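Local atomic coordinates of beta-galactosidase (Bacillus circulans subsp. alkalophilus, PDB entry 3TTY), a protein that hydrolyses terminal beta-D-galactose residues from beta-galactosides, as a trimeric glycoside hydrolase built round a TIM barrel. Residues A[48-51]-A[56-59]; A[165-170]-A[222-227]; A[485-490]-A[515-520]; A[579-584]-A[602-607]; A[619-622]-A[627-630]. One frame throughout, in Å; residues are numbered along the deposited sequence.

Contact 1: residues A[48-51]-A[56-59]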
# COMPACT_ATOMS: atom_id res chain seq x y z
N ALA A 48 21.22 28.75 6.54
CA ALA A 48 20.83 29.87 5.68
C ALA A 48 20.85 31.22 6.41
O ALA A 48 21.14 32.24 5.80
CB ALA A 48 19.47 29.61 5.03
N LYS A 49 20.55 31.23 7.70
CA LYS A 49 20.63 32.49 8.44
C LYS A 49 22.07 32.99 8.48
O LYS A 49 22.35 34.19 8.39
CB LYS A 49 20.08 32.34 9.86
CG LYS A 49 19.96 33.68 10.59
CD LYS A 49 19.30 33.50 11.94
CE LYS A 49 19.08 34.85 12.64
NZ LYS A 49 18.44 35.87 11.77
N ILE A 50 23.00 32.06 8.61
CA ILE A 50 24.41 32.41 8.67
C ILE A 50 24.92 32.77 7.29
O ILE A 50 25.56 33.81 7.09
CB ILE A 50 25.24 31.25 9.22
CG1 ILE A 50 24.88 31.00 10.68
CG2 ILE A 50 26.72 31.54 9.03
CD1 ILE A 50 25.35 29.66 11.21
N GLN A 51 24.65 31.90 6.32
CA GLN A 51 25.27 32.08 5.01
C GLN A 51 24.26 32.25 3.87
O GLN A 51 23.58 31.29 3.49
CB GLN A 51 26.22 30.91 4.73
CG GLN A 51 27.09 31.08 3.48
CD GLN A 51 27.76 29.77 3.07
OE1 GLN A 51 27.74 28.79 3.82
NE2 GLN A 51 28.33 29.75 1.88
N SER A 56 29.21 35.09 1.80
CA SER A 56 28.79 35.93 2.92
C SER A 56 28.41 35.12 4.16
O SER A 56 27.63 34.18 4.07
CB SER A 56 27.61 36.81 2.51
OG SER A 56 27.93 37.59 1.38
N TYR A 57 28.97 35.52 5.31
CA TYR A 57 28.73 34.86 6.59
C TYR A 57 28.36 35.88 7.68
O TYR A 57 29.07 36.86 7.90
CB TYR A 57 29.96 34.04 7.04
CG TYR A 57 30.33 32.90 6.10
CD1 TYR A 57 29.83 31.62 6.30
CD2 TYR A 57 31.16 33.10 5.02
CE1 TYR A 57 30.16 30.58 5.45
CE2 TYR A 57 31.50 32.06 4.15
CZ TYR A 57 30.99 30.81 4.38
OH TYR A 57 31.33 29.79 3.53
N ASP A 58 27.25 35.64 8.36
CA ASP A 58 26.82 36.51 9.44
C ASP A 58 26.65 35.73 10.74
O ASP A 58 25.79 34.85 10.84
CB ASP A 58 25.52 37.24 9.09
CG ASP A 58 25.03 38.11 10.23
OD1 ASP A 58 25.86 38.76 10.90
OD2 ASP A 58 23.81 38.13 10.48
N PHE A 59 27.48 36.05 11.73
CA PHE A 59 27.45 35.35 13.01
C PHE A 59 27.01 36.27 14.14
O PHE A 59 26.91 35.84 15.30
CB PHE A 59 28.84 34.79 13.34
CG PHE A 59 29.31 33.69 12.42
CD1 PHE A 59 28.89 32.38 12.60
CD2 PHE A 59 30.21 33.96 11.40
CE1 PHE A 59 29.35 31.36 11.77
CE2 PHE A 59 30.67 32.95 10.57
CZ PHE A 59 30.24 31.65 10.76
O HOH W 1 21.84 36.76 9.26
O HOH W 2 30.23 27.56 4.18
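Asp-58 N donates to Ile-50 O at 2.8 Å, with an angle of 156° at the hydrogen, and this bond ties the C-terminal end of helix 47-50 to the extended chain that leads into helix 60-71. Ile-50 O also receives the CA-H of Tyr-57, while the CA-H groups of Ile-50 and Gln-51 point to the carbonyls of Asp-58 and Ser-56. The side chains meet aromatic faces by CH-pi contact. Ile-50 holds CG2 trans to its backbone N (CG1 lies at chi1 -66°), which sets that methyl over one face of the Phe-59 ring, 4.1 Å from the centroid, and at the edge of Tyr-57. Gln-51 runs alongside Tyr-57 in the same direction, its CG over the ring face at 4.0 Å from the centroid and its amide plane 32° from the ring. One water joins their ends, donating to Gln-51 OE1 and accepting from Tyr-57 OH at 2.6 Å; Trp-47 NE1 also bonds to OE1. A second water links Lys-49 O to Asp-58 OD2, whose other oxygen, OD1, bonds to Thr-60 OG1. Ala-48 meets Ser-188 and Tyr-192 of the second subunit, while within the TIM-barrel domain helix 119-135 packs against Gln-51, Tyr-57 and Phe-59.

Contact 2: residues A[165-170]-A[222-227]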
# COMPACT_ATOMS: atom_id res chain seq x y z
N ARG A 165 31.78 2.97 -7.30
CA ARG A 165 32.72 2.18 -8.09
C ARG A 165 34.13 2.30 -7.52
O ARG A 165 34.86 1.32 -7.49
CB ARG A 165 32.69 2.58 -9.57
CG ARG A 165 31.31 2.39 -10.17
CD ARG A 165 31.22 2.89 -11.60
NE ARG A 165 29.88 2.71 -12.14
CZ ARG A 165 29.15 3.68 -12.67
NH1 ARG A 165 29.64 4.91 -12.74
NH2 ARG A 165 27.93 3.43 -13.14
N VAL A 166 34.49 3.51 -7.08
CA VAL A 166 35.81 3.75 -6.50
C VAL A 166 35.90 2.94 -5.22
O VAL A 166 36.91 2.29 -4.95
CB VAL A 166 36.02 5.26 -6.20
CG1 VAL A 166 37.33 5.49 -5.45
CG2 VAL A 166 35.98 6.09 -7.50
N TRP A 167 34.83 2.96 -4.44
CA TRP A 167 34.77 2.25 -3.17
C TRP A 167 34.89 0.73 -3.35
O TRP A 167 35.39 0.01 -2.49
CB TRP A 167 33.47 2.62 -2.45
CG TRP A 167 33.27 2.02 -1.09
CD1 TRP A 167 33.56 2.59 0.11
CD2 TRP A 167 32.70 0.75 -0.81
NE1 TRP A 167 33.20 1.74 1.14
CE2 TRP A 167 32.68 0.60 0.60
CE3 TRP A 167 32.20 -0.29 -1.60
CZ2 TRP A 167 32.18 -0.54 1.22
CZ3 TRP A 167 31.72 -1.43 -0.98
CH2 TRP A 167 31.72 -1.54 0.42
N LEU A 168 34.41 0.24 -4.49
CA LEU A 168 34.52 -1.18 -4.83
C LEU A 168 35.93 -1.53 -5.32
O LEU A 168 36.43 -2.62 -5.07
CB LEU A 168 33.47 -1.54 -5.88
CG LEU A 168 32.03 -1.44 -5.37
CD1 LEU A 168 31.04 -1.28 -6.50
CD2 LEU A 168 31.69 -2.65 -4.51
N LYS A 169 36.57 -0.60 -6.02
CA LYS A 169 37.97 -0.79 -6.41
C LYS A 169 38.87 -0.87 -5.17
O LYS A 169 39.81 -1.66 -5.12
CB LYS A 169 38.43 0.34 -7.34
CG LYS A 169 37.62 0.43 -8.63
CD LYS A 169 37.94 1.69 -9.46
CE LYS A 169 36.86 1.93 -10.53
NZ LYS A 169 37.21 3.04 -11.48
N GLU A 170 38.57 -0.07 -4.15
CA GLU A 170 39.32 -0.10 -2.91
C GLU A 170 39.05 -1.38 -2.15
O GLU A 170 39.95 -1.95 -1.54
CB GLU A 170 38.98 1.11 -2.03
CG GLU A 170 38.97 2.42 -2.81
CD GLU A 170 39.56 3.58 -2.05
OE1 GLU A 170 38.81 4.55 -1.77
OE2 GLU A 170 40.79 3.53 -1.77
N ARG A 222 24.90 -0.30 0.93
CA ARG A 222 24.58 0.18 2.27
C ARG A 222 25.85 0.45 3.08
O ARG A 222 25.94 1.46 3.77
CB ARG A 222 23.61 -0.79 2.97
CG ARG A 222 22.19 -0.69 2.44
CD ARG A 222 21.39 -1.98 2.58
NE ARG A 222 20.01 -1.81 2.12
CZ ARG A 222 19.64 -1.80 0.83
NH1 ARG A 222 20.55 -1.96 -0.13
NH2 ARG A 222 18.36 -1.63 0.50
N ARG A 223 26.85 -0.43 2.97
CA ARG A 223 28.14 -0.13 3.61
C ARG A 223 28.66 1.21 3.10
O ARG A 223 29.09 2.07 3.87
CB ARG A 223 29.17 -1.22 3.33
CG ARG A 223 28.82 -2.59 3.84
CD ARG A 223 29.86 -3.63 3.42
NE ARG A 223 29.85 -4.78 4.32
CZ ARG A 223 29.82 -6.05 3.95
NH1 ARG A 223 29.81 -6.37 2.66
NH2 ARG A 223 29.80 -7.01 4.88
N PHE A 224 28.62 1.38 1.78
CA PHE A 224 29.17 2.53 1.09
C PHE A 224 28.48 3.84 1.50
O PHE A 224 29.14 4.83 1.84
CB PHE A 224 29.06 2.30 -0.43
CG PHE A 224 29.23 3.54 -1.26
CD1 PHE A 224 30.43 4.23 -1.26
CD2 PHE A 224 28.19 3.99 -2.04
CE1 PHE A 224 30.58 5.38 -2.02
CE2 PHE A 224 28.33 5.14 -2.80
CZ PHE A 224 29.53 5.84 -2.79
N GLN A 225 27.16 3.83 1.45
CA GLN A 225 26.36 4.99 1.88
C GLN A 225 26.66 5.35 3.33
O GLN A 225 26.87 6.52 3.67
CB GLN A 225 24.87 4.70 1.69
CG GLN A 225 24.42 4.82 0.23
CD GLN A 225 24.55 6.23 -0.28
OE1 GLN A 225 23.83 7.13 0.15
NE2 GLN A 225 25.49 6.45 -1.19
N SER A 226 26.71 4.35 4.19
CA SER A 226 27.06 4.56 5.58
C SER A 226 28.47 5.16 5.67
O SER A 226 28.65 6.19 6.31
CB SER A 226 26.94 3.26 6.36
OG SER A 226 27.18 3.47 7.74
N ASP A 227 29.45 4.56 4.99
CA ASP A 227 30.81 5.10 4.97
C ASP A 227 30.86 6.56 4.47
O ASP A 227 31.60 7.36 5.02
CB ASP A 227 31.77 4.26 4.10
CG ASP A 227 32.11 2.92 4.72
OD1 ASP A 227 31.54 2.58 5.78
OD2 ASP A 227 32.94 2.18 4.13
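Trp-167 of helix 158-172 lies against Phe-224 and Arg-223 of helix 215-243, a helix-helix contact in the TIM-barrel domain beside the four-cysteine zinc site. The short helical segments run at 106° to each other with their axes 10.6 Å apart, and the indole spans the gap between them. Phe-224 CB sits over the face of the indole, 4.1 Å from the centroid of the five-membered ring, a CH-pi contact. The Phe-224 ring slides past in the opposite direction, its CD1 3.6 Å from Trp-167 CG, with the ring planes oblique at 57°. The far end of the indole meets the aliphatic part of Arg-223, where CB is 3.7 Å from Trp-167 CZ2; the guanidinium leads away to Glu-406, Asp-220 and the carbonyl of Glu-493. Phe-224 also touches residues of the zinc site, its side chain about 7 Å from the metal. The polar part is a single bond. Asp-227 holds Lys-264 in a salt bridge through OD1 and turns its other oxygen to the indole edge: Trp-167 NE1 donates within its ring plane to the anti side of Asp-227 OD2 at 3.0 Å, 31° out of the carboxylate plane.

Contact 3: residues A[485-490]-A[515-520]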
# COMPACT_ATOMS: atom_id res chain seq x y z
N THR A 485 21.37 -19.47 17.43
CA THR A 485 20.04 -19.96 17.05
C THR A 485 19.98 -20.50 15.65
O THR A 485 20.96 -20.48 14.91
CB THR A 485 18.99 -18.82 17.13
OG1 THR A 485 19.27 -17.85 16.11
CG2 THR A 485 18.99 -18.14 18.50
N PHE A 486 18.79 -20.96 15.27
CA PHE A 486 18.49 -21.29 13.89
C PHE A 486 18.96 -20.15 12.99
O PHE A 486 18.94 -18.98 13.39
CB PHE A 486 16.99 -21.47 13.72
CG PHE A 486 16.20 -20.24 14.07
CD1 PHE A 486 15.73 -20.03 15.36
CD2 PHE A 486 15.94 -19.27 13.11
CE1 PHE A 486 15.03 -18.88 15.68
CE2 PHE A 486 15.23 -18.12 13.43
CZ PHE A 486 14.78 -17.93 14.72
N PHE A 487 19.36 -20.51 11.78
CA PHE A 487 19.77 -19.56 10.74
C PHE A 487 20.99 -18.72 11.11
O PHE A 487 21.10 -17.55 10.72
CB PHE A 487 18.60 -18.67 10.31
CG PHE A 487 18.61 -18.34 8.84
CD1 PHE A 487 18.78 -19.35 7.89
CD2 PHE A 487 18.47 -17.02 8.40
CE1 PHE A 487 18.81 -19.05 6.53
CE2 PHE A 487 18.49 -16.73 7.05
CZ PHE A 487 18.66 -17.75 6.11
N SER A 488 21.92 -19.32 11.85
CA SER A 488 23.16 -18.64 12.21
C SER A 488 24.33 -19.35 11.55
O SER A 488 24.26 -20.55 11.25
CB SER A 488 23.36 -18.64 13.73
OG SER A 488 22.25 -18.03 14.36
N GLY A 489 25.41 -18.62 11.31
CA GLY A 489 26.57 -19.20 10.65
C GLY A 489 26.31 -19.64 9.23
O GLY A 489 26.91 -20.59 8.74
N ILE A 490 25.41 -18.95 8.54
CA ILE A 490 25.05 -19.34 7.19
C ILE A 490 25.99 -18.73 6.15
O ILE A 490 26.44 -19.42 5.24
CB ILE A 490 23.60 -18.97 6.87
CG1 ILE A 490 22.66 -19.45 7.99
CG2 ILE A 490 23.19 -19.52 5.50
CD1 ILE A 490 22.60 -20.98 8.17
N GLU A 515 20.61 -29.49 9.07
CA GLU A 515 20.37 -30.00 7.71
C GLU A 515 19.52 -29.08 6.83
O GLU A 515 19.91 -28.76 5.71
CB GLU A 515 19.73 -31.38 7.76
CG GLU A 515 19.28 -31.90 6.42
CD GLU A 515 18.71 -33.31 6.52
OE1 GLU A 515 19.09 -34.03 7.45
OE2 GLU A 515 17.88 -33.68 5.66
N GLU A 516 18.35 -28.69 7.32
CA GLU A 516 17.44 -27.83 6.55
C GLU A 516 16.60 -26.98 7.49
O GLU A 516 16.47 -27.29 8.68
CB GLU A 516 16.54 -28.65 5.62
CG GLU A 516 15.61 -29.63 6.33
CD GLU A 516 14.81 -30.47 5.36
OE1 GLU A 516 13.94 -31.24 5.81
OE2 GLU A 516 15.05 -30.36 4.14
N ILE A 517 16.01 -25.92 6.97
CA ILE A 517 15.22 -25.04 7.81
C ILE A 517 13.79 -24.91 7.27
O ILE A 517 13.58 -24.77 6.06
CB ILE A 517 15.89 -23.66 8.01
CG1 ILE A 517 15.34 -22.97 9.26
CG2 ILE A 517 15.75 -22.79 6.75
CD1 ILE A 517 16.10 -21.70 9.66
N ASP A 518 12.82 -24.97 8.17
CA ASP A 518 11.41 -24.92 7.81
C ASP A 518 10.73 -23.61 8.24
O ASP A 518 10.75 -23.25 9.42
CB ASP A 518 10.68 -26.11 8.43
CG ASP A 518 9.24 -26.19 8.00
OD1 ASP A 518 8.96 -25.89 6.82
OD2 ASP A 518 8.39 -26.54 8.84
N ALA A 519 10.13 -22.91 7.29
CA ALA A 519 9.39 -21.68 7.58
C ALA A 519 7.92 -21.99 7.89
O ALA A 519 7.23 -22.61 7.09
CB ALA A 519 9.49 -20.71 6.42
N LEU A 520 7.45 -21.58 9.06
CA LEU A 520 6.05 -21.78 9.42
C LEU A 520 5.15 -20.69 8.84
O LEU A 520 5.49 -19.50 8.88
CB LEU A 520 5.88 -21.84 10.95
CG LEU A 520 6.71 -22.92 11.65
CD1 LEU A 520 6.30 -23.05 13.11
CD2 LEU A 520 6.61 -24.27 10.92
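The rings of Phe-486 and Phe-487 both stand near the terminal methyl of Ile-517, which approaches each of them obliquely. Thr-485 OG1 lies over one face of Phe-486, offset toward the rim, while Phe-487 stacks with Tyr-462. The contact belongs to the trimerisation domain, where the loop after strand 481-485 of the mixed sheet packs against strand 512-519 of a two-stranded antiparallel sheet. Glu-515 and Glu-516, facing Val-549, form a classic beta bulge just before Ile-517. Between the segments the contact is wholly apolar and small, burying 110 Å². It rests on one methyl: Ile-517 CD1 is 4.2 Å from Phe-486 CB and 4.0 Å from Phe-487 CB. With chi1 at -159°, Ile-517 CG1 stands anti to the backbone N and the chain extends onward to CD1, a reach that brings the methyl to the loop. Within the loop, Thr-485 OG1 donates to Phe-486 O at 3.0 Å. On the strand, Glu-516 and Asp-518 make salt bridges to Arg-371 and Arg-323 of the third subunit, which place this sheet at the trimer interface. Back in the loop, Ser-488 OG donates to Thr-485 O at 2.8 Å from above the carbonyl plane.

Contact 4: residues A[579-584]-A[602-607]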
# COMPACT_ATOMS: atom_id res chain seq x y z
N ASN A 579 36.37 -25.82 28.80
CA ASN A 579 35.70 -25.59 30.08
C ASN A 579 34.32 -24.92 29.98
O ASN A 579 33.62 -24.80 30.97
CB ASN A 579 36.61 -24.79 31.02
CG ASN A 579 37.91 -25.53 31.33
OD1 ASN A 579 39.01 -25.04 31.04
ND2 ASN A 579 37.78 -26.71 31.92
N GLY A 580 33.94 -24.52 28.77
CA GLY A 580 32.66 -23.85 28.53
C GLY A 580 31.57 -24.71 27.91
O GLY A 580 31.70 -25.94 27.85
N GLN A 581 30.51 -24.06 27.43
CA GLN A 581 29.29 -24.73 26.97
C GLN A 581 28.70 -23.88 25.87
O GLN A 581 28.78 -22.65 25.93
CB GLN A 581 28.21 -24.71 28.07
CG GLN A 581 28.53 -25.39 29.35
CD GLN A 581 29.51 -24.65 30.21
OE1 GLN A 581 30.50 -25.22 30.63
NE2 GLN A 581 29.24 -23.38 30.49
N SER A 582 28.06 -24.51 24.90
CA SER A 582 27.32 -23.77 23.89
C SER A 582 25.92 -24.36 23.70
O SER A 582 25.73 -25.57 23.72
CB SER A 582 28.08 -23.74 22.55
OG SER A 582 28.12 -25.03 21.97
N TYR A 583 24.95 -23.46 23.55
CA TYR A 583 23.55 -23.84 23.44
C TYR A 583 22.98 -23.40 22.10
O TYR A 583 23.06 -22.23 21.73
CB TYR A 583 22.74 -23.20 24.57
CG TYR A 583 23.08 -23.72 25.96
CD1 TYR A 583 22.36 -24.77 26.51
CD2 TYR A 583 24.10 -23.16 26.71
CE1 TYR A 583 22.64 -25.25 27.77
CE2 TYR A 583 24.40 -23.64 27.97
CZ TYR A 583 23.67 -24.69 28.49
OH TYR A 583 23.95 -25.18 29.75
N TYR A 584 22.40 -24.33 21.36
CA TYR A 584 21.78 -24.02 20.09
C TYR A 584 20.27 -24.10 20.23
O TYR A 584 19.74 -25.12 20.65
CB TYR A 584 22.25 -25.00 19.03
CG TYR A 584 21.95 -24.59 17.61
CD1 TYR A 584 22.88 -23.87 16.87
CD2 TYR A 584 20.75 -24.95 17.00
CE1 TYR A 584 22.62 -23.51 15.56
CE2 TYR A 584 20.48 -24.57 15.68
CZ TYR A 584 21.42 -23.86 14.97
OH TYR A 584 21.18 -23.48 13.67
N CYS A 602 22.24 -18.52 33.50
CA CYS A 602 22.81 -17.62 34.51
C CYS A 602 23.22 -18.37 35.79
O CYS A 602 24.29 -18.13 36.35
CB CYS A 602 21.84 -16.47 34.84
SG CYS A 602 21.54 -15.32 33.46
N GLU A 603 22.37 -19.27 36.26
CA GLU A 603 22.72 -20.05 37.45
C GLU A 603 23.98 -20.86 37.17
O GLU A 603 24.86 -20.95 38.02
CB GLU A 603 21.59 -20.99 37.88
CG GLU A 603 21.92 -21.77 39.15
CD GLU A 603 20.91 -22.87 39.47
OE1 GLU A 603 21.17 -23.66 40.40
OE2 GLU A 603 19.86 -22.95 38.79
N GLU A 604 24.06 -21.44 35.98
CA GLU A 604 25.20 -22.28 35.61
C GLU A 604 26.50 -21.52 35.78
O GLU A 604 27.50 -22.07 36.23
CB GLU A 604 25.06 -22.74 34.17
CG GLU A 604 26.17 -23.64 33.69
CD GLU A 604 25.84 -24.24 32.33
OE1 GLU A 604 25.21 -23.53 31.52
OE2 GLU A 604 26.21 -25.41 32.08
N GLN A 605 26.48 -20.24 35.44
CA GLN A 605 27.67 -19.42 35.50
C GLN A 605 27.69 -18.60 36.78
O GLN A 605 28.49 -17.67 36.93
CB GLN A 605 27.73 -18.50 34.27
CG GLN A 605 28.08 -19.25 32.97
CD GLN A 605 29.57 -19.54 32.87
OE1 GLN A 605 30.35 -19.19 33.75
NE2 GLN A 605 29.97 -20.16 31.77
N GLY A 606 26.81 -18.96 37.71
CA GLY A 606 26.74 -18.26 38.99
C GLY A 606 26.39 -16.78 38.87
O GLY A 606 26.81 -15.98 39.70
N VAL A 607 25.62 -16.40 37.86
CA VAL A 607 25.20 -15.01 37.75
C VAL A 607 23.78 -14.85 38.24
O VAL A 607 22.92 -15.67 37.95
CB VAL A 607 25.43 -14.41 36.33
CG1 VAL A 607 25.30 -15.47 35.28
CG2 VAL A 607 24.48 -13.25 36.07
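Glu-604 reaches Tyr-583 because its chain runs out extended from a CG trans to the backbone N (chi1 -178°), the two side chains coming from opposite directions; Tyr-583, its CG beside the backbone N and anti to the carbonyl carbon, sends its ring from strand 580-585 toward the end of helix 591-604. Tyr-583 OH donates to Glu-604 OE1 at 2.7 Å, reaching the syn side of the carboxylate 22° out of its plane. The oxygen lies at the edge of the ring, and the ring and carboxylate planes are 62° apart. Gln-581, two residues earlier on the same side of the strand, slides past the glutamate in the opposite direction, its CG 3.6 Å from Glu-604 OE2. Beyond it Gln-605 bends at chi2 and uses its own amide for Gly-479 O and Lys-454. The helix ends here in a Schellman motif with Gly-606 as the C-prime residue: Val-607 N bonds to Cys-602 O at 2.7 Å and Gly-606 N to Glu-603 O at 2.8 Å. Arg-574 of the adjacent strand binds both partners, its NH2 in a salt bridge to Glu-604 OE2 and its NE to Tyr-583 OH. Shortening Glu-604 to an alanine is likely to leave the phenol without this acceptor and Arg-574 without this carboxylate. Carboxylate, phenol and guanidinium thus form one closed polar group between sheet and helix, in which the arginine probably favours the ionised glutamate.

Contact 5: residues A[619-622]-A[627-630]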
# COMPACT_ATOMS: atom_id res chain seq x y z
N VAL A 619 15.12 -3.15 37.06
CA VAL A 619 16.31 -2.84 37.82
C VAL A 619 17.57 -2.93 36.96
O VAL A 619 17.78 -3.92 36.26
CB VAL A 619 16.45 -3.75 39.05
CG1 VAL A 619 17.63 -3.30 39.89
CG2 VAL A 619 15.16 -3.73 39.87
N ALA A 620 18.41 -1.91 37.02
CA ALA A 620 19.65 -1.91 36.28
C ALA A 620 20.74 -1.27 37.12
O ALA A 620 20.46 -0.48 38.01
CB ALA A 620 19.49 -1.17 34.95
N GLU A 621 22.00 -1.60 36.82
CA GLU A 621 23.09 -1.20 37.68
C GLU A 621 24.18 -0.45 36.94
O GLU A 621 24.58 -0.83 35.85
CB GLU A 621 23.70 -2.44 38.36
CG GLU A 621 24.87 -2.10 39.30
CD GLU A 621 25.70 -3.33 39.69
OE1 GLU A 621 26.16 -4.05 38.77
OE2 GLU A 621 25.89 -3.58 40.90
N ARG A 622 24.65 0.63 37.56
CA ARG A 622 25.89 1.27 37.15
C ARG A 622 26.83 1.30 38.36
O ARG A 622 26.39 1.47 39.50
CB ARG A 622 25.64 2.69 36.63
CG ARG A 622 24.83 2.75 35.33
CD ARG A 622 24.56 4.20 34.89
NE ARG A 622 25.77 4.88 34.43
CZ ARG A 622 25.81 6.13 33.98
NH1 ARG A 622 24.72 6.87 33.93
NH2 ARG A 622 26.97 6.65 33.61
N THR A 627 31.42 1.54 44.33
CA THR A 627 30.04 1.82 44.67
C THR A 627 29.05 1.39 43.59
O THR A 627 29.27 1.62 42.40
CB THR A 627 29.84 3.32 45.00
OG1 THR A 627 30.73 3.70 46.05
CG2 THR A 627 28.40 3.60 45.42
N SER A 628 27.97 0.74 44.01
CA SER A 628 26.96 0.25 43.09
C SER A 628 25.66 1.04 43.19
O SER A 628 25.09 1.15 44.27
CB SER A 628 26.68 -1.22 43.34
OG SER A 628 25.34 -1.52 43.03
N TYR A 629 25.19 1.57 42.06
CA TYR A 629 23.90 2.24 42.00
C TYR A 629 22.84 1.38 41.32
O TYR A 629 22.95 1.07 40.13
CB TYR A 629 24.03 3.58 41.28
CG TYR A 629 25.05 4.47 41.93
CD1 TYR A 629 24.78 5.08 43.15
CD2 TYR A 629 26.29 4.69 41.35
CE1 TYR A 629 25.71 5.90 43.77
CE2 TYR A 629 27.23 5.49 41.96
CZ TYR A 629 26.94 6.10 43.17
OH TYR A 629 27.87 6.90 43.79
N LEU A 630 21.83 0.97 42.09
CA LEU A 630 20.72 0.22 41.52
C LEU A 630 19.60 1.17 41.15
O LEU A 630 18.97 1.77 42.02
CB LEU A 630 20.18 -0.83 42.49
CG LEU A 630 21.08 -1.99 42.90
CD1 LEU A 630 20.21 -3.10 43.49
CD2 LEU A 630 21.86 -2.48 41.72
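The beta hairpin of strands 617-624 and 627-634 lies in the C-terminal domain, and Arg-622 and Tyr-629 form its hydrogen-bonded antiparallel pair within this contact. Tyr-629 N donates to Arg-622 O at 2.8 Å, nearly along the C=O axis, and Arg-622 N returns a bond to Tyr-629 O at 3.1 Å, in the carbonyl plane. Glu-621 and Leu-630 make the adjacent non-hydrogen-bonded pair, with their CA atoms 4.7 Å apart. Here the CA-H of Glu-621 points to Tyr-629 O and that of Leu-630 to Ala-620 O. In the five-stranded antiparallel sheet of the domain, 617-624 is the outermost strand of the chain on this side, while 627-634 is bordered next by strand 669-674. On the face that carries Glu-621 and Leu-630, the glutamate chain is stretched out, its N-CA-CB-CG torsion fully anti at -180°, and this carries its carboxylate across to Ser-628. Ser-628 OG donates to the anti lone pair of Glu-621 OE2 at 3.0 Å, and the same oxygen holds Arg-674 of strand 669-674 in a salt bridge. Leu-630 turns CD2 over the stem of the glutamate, 3.8 Å from Glu-621 CB. A leucine in place of Glu-621 would probably leave both the hydroxyl of Ser-628 and the charge of Arg-674 without this mate. On the other face, Tyr-629 CB lies 3.6 Å from Arg-622 O, whereas the guanidinium of Arg-622 leads off to Asp-340 in a salt bridge and to the carbonyls of Val-335 and Ala-339, joining the hairpin to the barrel domain.

Overall arrangement
Contacts 1 and 2 belong to the barrel domain, contacts 3 and 4 to the trimerisation domain and contact 5 to the C-terminal domain. Contacts 3 and 5 are buried, the other three partly so. Their chemistry differs: contact 3 is apolar across its segments, contact 4 turns on a carboxylate, contact 5 on paired backbones, and contacts 1 and 2 mix aromatic faces with hydrogen bonds. Contacts 3 and 4 touch, Tyr-584 OH lying 3.5 Å from Phe-486 CA, and both involve the mixed sheet. Contacts 1 and 4 are farthest apart, with centres about 60 Å from each other. Other subunits reach contacts 1 and 3, but not 2, 4 or 5.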